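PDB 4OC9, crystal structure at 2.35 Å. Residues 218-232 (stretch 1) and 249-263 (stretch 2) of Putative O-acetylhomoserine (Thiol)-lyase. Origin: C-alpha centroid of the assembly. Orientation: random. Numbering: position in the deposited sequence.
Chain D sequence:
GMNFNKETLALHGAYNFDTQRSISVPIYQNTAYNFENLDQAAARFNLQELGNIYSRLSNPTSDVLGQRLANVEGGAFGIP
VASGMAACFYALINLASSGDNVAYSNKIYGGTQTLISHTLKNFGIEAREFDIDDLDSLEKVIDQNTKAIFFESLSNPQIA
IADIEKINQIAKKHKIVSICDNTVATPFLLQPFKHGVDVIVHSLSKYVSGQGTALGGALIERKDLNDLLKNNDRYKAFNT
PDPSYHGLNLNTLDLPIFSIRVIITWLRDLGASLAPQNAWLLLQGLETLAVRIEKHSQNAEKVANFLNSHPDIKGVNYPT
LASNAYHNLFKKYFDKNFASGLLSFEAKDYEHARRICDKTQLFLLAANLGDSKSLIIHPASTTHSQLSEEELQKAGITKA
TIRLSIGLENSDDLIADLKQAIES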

# COMPACT_ATOMS: atom_id res chain seq x y z
N ALA D 218 0.86 19.81 4.04
CA ALA D 218 0.65 20.03 5.46
C ALA D 218 0.53 21.49 5.84
O ALA D 218 1.19 22.35 5.24
CB ALA D 218 1.77 19.41 6.25
N LEU D 219 -0.29 21.76 6.85
CA LEU D 219 -0.44 23.13 7.38
C LEU D 219 0.02 23.00 8.81
O LEU D 219 -0.51 22.20 9.58
CB LEU D 219 -1.86 23.69 7.39
CG LEU D 219 -2.66 23.81 6.10
CD1 LEU D 219 -3.17 22.41 5.75
CD2 LEU D 219 -3.85 24.74 6.29
N ILE D 220 0.98 23.83 9.18
CA ILE D 220 1.53 23.81 10.52
C ILE D 220 1.37 25.17 11.19
O ILE D 220 1.65 26.22 10.57
CB ILE D 220 3.00 23.46 10.46
CG1 ILE D 220 3.18 22.16 9.68
CG2 ILE D 220 3.58 23.36 11.86
CD1 ILE D 220 4.63 21.77 9.48
N GLU D 221 0.93 25.19 12.44
CA GLU D 221 0.76 26.47 13.12
C GLU D 221 1.76 26.62 14.27
O GLU D 221 2.15 25.63 14.93
CB GLU D 221 -0.66 26.67 13.66
CG GLU D 221 -1.04 25.92 14.94
CD GLU D 221 -2.49 26.21 15.36
OE1 GLU D 221 -2.67 26.94 16.37
OE2 GLU D 221 -3.44 25.83 14.65
N ARG D 222 2.19 27.85 14.49
CA ARG D 222 3.15 28.11 15.56
C ARG D 222 2.51 28.04 16.92
O ARG D 222 1.28 27.99 17.07
CB ARG D 222 3.70 29.53 15.48
CG ARG D 222 2.68 30.67 15.71
CD ARG D 222 3.39 32.04 15.81
NE ARG D 222 2.50 33.22 15.90
CZ ARG D 222 2.05 33.77 17.02
NH1 ARG D 222 2.32 33.24 18.22
NH2 ARG D 222 1.28 34.84 16.95
N LYS D 223 3.36 28.06 17.92
CA LYS D 223 2.87 28.05 19.28
C LYS D 223 2.27 29.40 19.58
O LYS D 223 2.76 30.41 19.10
CB LYS D 223 4.03 27.80 20.25
CG LYS D 223 4.64 26.43 20.07
CD LYS D 223 5.80 26.19 20.99
CE LYS D 223 6.28 24.78 20.77
NZ LYS D 223 7.38 24.41 21.70
N ASP D 224 1.19 29.41 20.34
CA ASP D 224 0.50 30.63 20.75
C ASP D 224 -0.16 31.42 19.64
O ASP D 224 -0.47 32.60 19.83
CB ASP D 224 1.46 31.52 21.54
CG ASP D 224 2.01 30.81 22.80
OD1 ASP D 224 1.23 30.13 23.51
OD2 ASP D 224 3.21 30.99 23.11
N LEU D 225 -0.46 30.79 18.51
CA LEU D 225 -1.14 31.50 17.43
C LEU D 225 -2.54 32.06 17.87
O LEU D 225 -3.06 33.01 17.26
CB LEU D 225 -1.30 30.61 16.21
CG LEU D 225 -2.00 31.22 14.99
CD1 LEU D 225 -1.28 32.48 14.54
CD2 LEU D 225 -2.04 30.22 13.86
N ASN D 226 -3.17 31.42 18.87
CA ASN D 226 -4.47 31.88 19.38
C ASN D 226 -4.39 33.34 19.79
O ASN D 226 -5.33 34.12 19.54
CB ASN D 226 -4.93 31.05 20.58
CG ASN D 226 -5.36 29.64 20.21
OD1 ASN D 226 -5.65 29.34 19.06
ND2 ASN D 226 -5.51 28.82 21.21
N ASP D 227 -3.26 33.72 20.41
CA ASP D 227 -3.02 35.12 20.84
C ASP D 227 -3.33 36.10 19.71
O ASP D 227 -3.90 37.15 19.92
CB ASP D 227 -1.57 35.32 21.30
CG ASP D 227 -1.20 34.46 22.49
OD1 ASP D 227 -2.08 33.77 23.03
OD2 ASP D 227 -0.02 34.46 22.90
N LEU D 228 -2.94 35.75 18.49
CA LEU D 228 -3.16 36.60 17.31
C LEU D 228 -4.56 36.50 16.70
O LEU D 228 -5.05 37.46 16.10
CB LEU D 228 -2.13 36.24 16.23
CG LEU D 228 -2.19 36.98 14.88
CD1 LEU D 228 -2.06 38.49 15.06
CD2 LEU D 228 -1.08 36.48 13.96
N LEU D 229 -5.20 35.34 16.82
CA LEU D 229 -6.54 35.14 16.26
C LEU D 229 -7.67 35.53 17.19
O LEU D 229 -8.67 36.10 16.76
CB LEU D 229 -6.73 33.69 15.78
CG LEU D 229 -5.86 33.25 14.60
CD1 LEU D 229 -6.03 31.77 14.31
CD2 LEU D 229 -6.18 34.07 13.35
N LYS D 230 -7.53 35.18 18.46
CA LYS D 230 -8.55 35.51 19.44
C LYS D 230 -8.61 37.02 19.70
O LYS D 230 -7.58 37.67 19.82
CB LYS D 230 -8.33 34.76 20.76
CG LYS D 230 -8.64 33.27 20.70
CD LYS D 230 -8.37 32.65 22.05
CE LYS D 230 -8.76 31.19 22.08
NZ LYS D 230 -8.42 30.48 23.34
N ASN D 231 -9.83 37.54 19.79
CA ASN D 231 -10.06 38.97 20.04
C ASN D 231 -9.35 39.87 19.05
O ASN D 231 -8.79 40.88 19.42
CB ASN D 231 -9.62 39.33 21.46
CG ASN D 231 -10.35 38.53 22.51
OD1 ASN D 231 -11.50 38.12 22.33
ND2 ASN D 231 -9.70 38.32 23.65
N ASN D 232 -9.41 39.49 17.78
CA ASN D 232 -8.79 40.26 16.73
C ASN D 232 -9.90 40.50 15.72
O ASN D 232 -10.40 39.57 15.09
CB ASN D 232 -7.58 39.51 16.17
CG ASN D 232 -6.90 40.25 15.02
OD1 ASN D 232 -7.49 41.09 14.36
ND2 ASN D 232 -5.67 39.87 14.74
N ASN D 249 -18.25 29.19 19.58
CA ASN D 249 -17.38 30.33 19.27
C ASN D 249 -15.97 29.84 19.55
O ASN D 249 -15.63 29.50 20.69
CB ASN D 249 -17.75 31.58 20.08
CG ASN D 249 -16.92 32.79 19.69
OD1 ASN D 249 -15.76 32.68 19.31
ND2 ASN D 249 -17.51 33.97 19.82
N LEU D 250 -15.17 29.78 18.50
CA LEU D 250 -13.79 29.27 18.63
C LEU D 250 -12.90 29.98 19.63
O LEU D 250 -12.05 29.32 20.22
CB LEU D 250 -13.11 29.23 17.25
CG LEU D 250 -13.77 28.28 16.25
CD1 LEU D 250 -13.20 28.42 14.86
CD2 LEU D 250 -13.69 26.83 16.74
N ASN D 251 -13.11 31.28 19.86
CA ASN D 251 -12.25 31.98 20.82
C ASN D 251 -12.43 31.48 22.25
O ASN D 251 -11.69 31.86 23.15
CB ASN D 251 -12.38 33.50 20.74
CG ASN D 251 -13.73 34.00 21.17
OD1 ASN D 251 -14.41 33.37 21.97
ND2 ASN D 251 -14.12 35.17 20.66
N THR D 252 -13.41 30.60 22.45
CA THR D 252 -13.68 30.01 23.77
C THR D 252 -12.86 28.75 24.03
O THR D 252 -12.84 28.25 25.15
CB THR D 252 -15.16 29.58 23.80
OG1 THR D 252 -15.97 30.75 23.61
CG2 THR D 252 -15.66 28.81 25.06
N LEU D 253 -12.19 28.24 23.00
CA LEU D 253 -11.44 26.99 23.13
C LEU D 253 -10.00 27.10 23.53
O LEU D 253 -9.28 27.96 23.05
CB LEU D 253 -11.49 26.22 21.79
CG LEU D 253 -12.87 25.87 21.21
CD1 LEU D 253 -12.71 25.23 19.84
CD2 LEU D 253 -13.66 24.96 22.14
N ASP D 254 -9.57 26.17 24.36
CA ASP D 254 -8.20 26.12 24.79
C ASP D 254 -7.53 25.02 23.91
O ASP D 254 -7.14 23.95 24.38
CB ASP D 254 -8.13 25.82 26.27
CG ASP D 254 -6.71 25.90 26.81
OD1 ASP D 254 -5.80 26.39 26.11
OD2 ASP D 254 -6.51 25.48 27.96
N LEU D 255 -7.45 25.32 22.61
CA LEU D 255 -6.88 24.43 21.59
C LEU D 255 -6.39 25.26 20.44
O LEU D 255 -6.82 26.38 20.28
CB LEU D 255 -7.98 23.52 21.02
CG LEU D 255 -8.71 22.53 21.90
CD1 LEU D 255 -9.83 21.89 21.10
CD2 LEU D 255 -7.74 21.48 22.44
N PRO D 256 -5.50 24.71 19.61
CA PRO D 256 -5.03 25.49 18.46
C PRO D 256 -6.23 25.66 17.56
O PRO D 256 -6.54 24.78 16.75
CB PRO D 256 -3.95 24.59 17.84
CG PRO D 256 -4.27 23.22 18.33
CD PRO D 256 -4.86 23.38 19.69
N ILE D 257 -6.90 26.80 17.68
CA ILE D 257 -8.11 27.05 16.90
C ILE D 257 -7.95 27.12 15.39
O ILE D 257 -8.89 26.83 14.66
CB ILE D 257 -8.90 28.27 17.43
CG1 ILE D 257 -8.19 29.58 17.15
CG2 ILE D 257 -9.18 28.08 18.93
CD1 ILE D 257 -8.98 30.79 17.62
N PHE D 258 -6.76 27.50 14.92
CA PHE D 258 -6.52 27.58 13.47
C PHE D 258 -6.63 26.15 12.90
O PHE D 258 -7.36 25.90 11.94
CB PHE D 258 -5.16 28.18 13.16
CG PHE D 258 -4.82 28.21 11.70
CD1 PHE D 258 -4.24 27.08 11.08
CD2 PHE D 258 -5.01 29.34 10.94
CE1 PHE D 258 -3.88 27.11 9.73
CE2 PHE D 258 -4.67 29.37 9.59
CZ PHE D 258 -4.10 28.25 8.99
N SER D 259 -5.92 25.23 13.55
CA SER D 259 -5.92 23.82 13.13
C SER D 259 -7.32 23.20 13.33
O SER D 259 -7.78 22.41 12.49
CB SER D 259 -4.85 23.03 13.87
OG SER D 259 -3.55 23.52 13.55
N ILE D 260 -7.97 23.55 14.43
CA ILE D 260 -9.30 23.02 14.70
C ILE D 260 -10.25 23.39 13.59
O ILE D 260 -11.02 22.55 13.13
CB ILE D 260 -9.88 23.52 16.04
CG1 ILE D 260 -9.12 22.91 17.22
CG2 ILE D 260 -11.34 23.16 16.18
CD1 ILE D 260 -9.11 21.39 17.31
N ARG D 261 -10.19 24.63 13.12
CA ARG D 261 -11.11 25.01 12.07
C ARG D 261 -10.79 24.24 10.80
O ARG D 261 -11.67 23.80 10.09
CB ARG D 261 -11.19 26.55 11.88
CG ARG D 261 -12.43 26.88 11.04
CD ARG D 261 -12.96 28.33 11.08
NE ARG D 261 -12.40 29.24 10.12
CZ ARG D 261 -13.02 29.71 9.04
NH1 ARG D 261 -14.30 29.48 8.73
NH2 ARG D 261 -12.33 30.52 8.27
N VAL D 262 -9.51 24.04 10.51
CA VAL D 262 -9.12 23.30 9.32
C VAL D 262 -9.79 21.91 9.34
O VAL D 262 -10.24 21.40 8.31
CB VAL D 262 -7.59 23.09 9.22
CG1 VAL D 262 -7.25 22.18 8.05
CG2 VAL D 262 -6.86 24.42 9.09
N ILE D 263 -9.84 21.31 10.51
CA ILE D 263 -10.42 20.00 10.64
C ILE D 263 -11.95 19.96 10.60
O ILE D 263 -12.54 19.29 9.73
CB ILE D 263 -10.00 19.32 11.94
CG1 ILE D 263 -8.50 19.07 11.94
CG2 ILE D 263 -10.73 17.99 12.07
CD1 ILE D 263 -7.96 18.46 13.22
O HOH W 1 -2.59 23.76 10.79
O HOH W 2 -4.50 28.65 16.66
O HOH W 3 -10.23 31.51 25.43

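The contact between these stretches buries 656 Å², both sides summed, and three residues cover the most surface: Phe 258, Glu 221 and Lys 230. Each works by a different rule, and together they pin the strand, the short helix 225-229 and the residue just after it against helix 257-263 and the segment that leads into it.

Phe 258 covers the most surface and supplies the apolar rule. It sits in the first turn of its helix with CA-to-CB directed toward stretch 1, and chi1 at t carries the ring along the strand side of the contact. Three leucines receive it. Leu 225 CD2 lies 3.8 Å from Phe 258 CB and Leu 229 CD1 lies 3.9 Å from the same CB, while Leu 219 CD2 approaches Phe 258 CE1 at 4.2 Å. Leu 219 CD2 also reaches Val 262 CG2 at 4.1 Å, one helical turn further on, so a single methyl serves two neighbours on the helix. Branched aliphatic side chains suit these buried positions because they fill space around a flat ring without needing polar partners.

Glu 221 shows how a carboxylate can be buried if its oxygens are occupied. Its CA-to-CB bond points toward the other stretch, and the p rotamer with an extended chi2 brings the carboxylate to the start of the helix. There Glu 221 OE2 accepts two hydrogen bonds from one residue: from Ser 259 OG at 2.6 Å and from Ser 259 N at 2.8 Å. Serine fits because its short side chain lets hydroxyl and backbone amide converge on one oxygen. Glu 221 OE1 accepts a hydrogen bond from the oxygen of water 2 at 2.5 Å, and it lies 3.1 Å from Pro 256 CB. The amides of a first helical turn lack acceptors from within the helix, so an acid here answers a real need.

Asn 226 meets the same need beside it. Its CA-to-CB bond points sideways, but the amide end comes nearer and reads the backbone on both sides of Pro 256: Asn 226 ND2 donates to Leu 255 O at 2.9 Å, and Asn 226 OD1 accepts from Ile 257 N at 3.1 Å. A primary amide is well matched to a carbonyl and an NH set so close together. Water 2 ties the two polar side chains to one another, donating to Asn 226 OD1 at 2.7 Å as well as to Glu 221 and accepting from Phe 258 N at 3.1 Å.

Lys 230, the first residue to leave helical geometry, closes the far end. Its chain starts sideways and, with chi2 to chi4 all at t, stretches across Asn 251: Lys 230 CG is 3.7 Å from Asn 251 CB and 4.0 Å from Ile 257 CD1. The methylenes thus pack while Lys 230 NZ donates to Leu 253 O at 2.7 Å. Water 3 accepts from Lys 230 NZ at 3.0 Å and donates to Asn 251 O at 2.7 Å, adding a water-mediated link to the 3-10 segment, beside the direct bond to the loop that follows it.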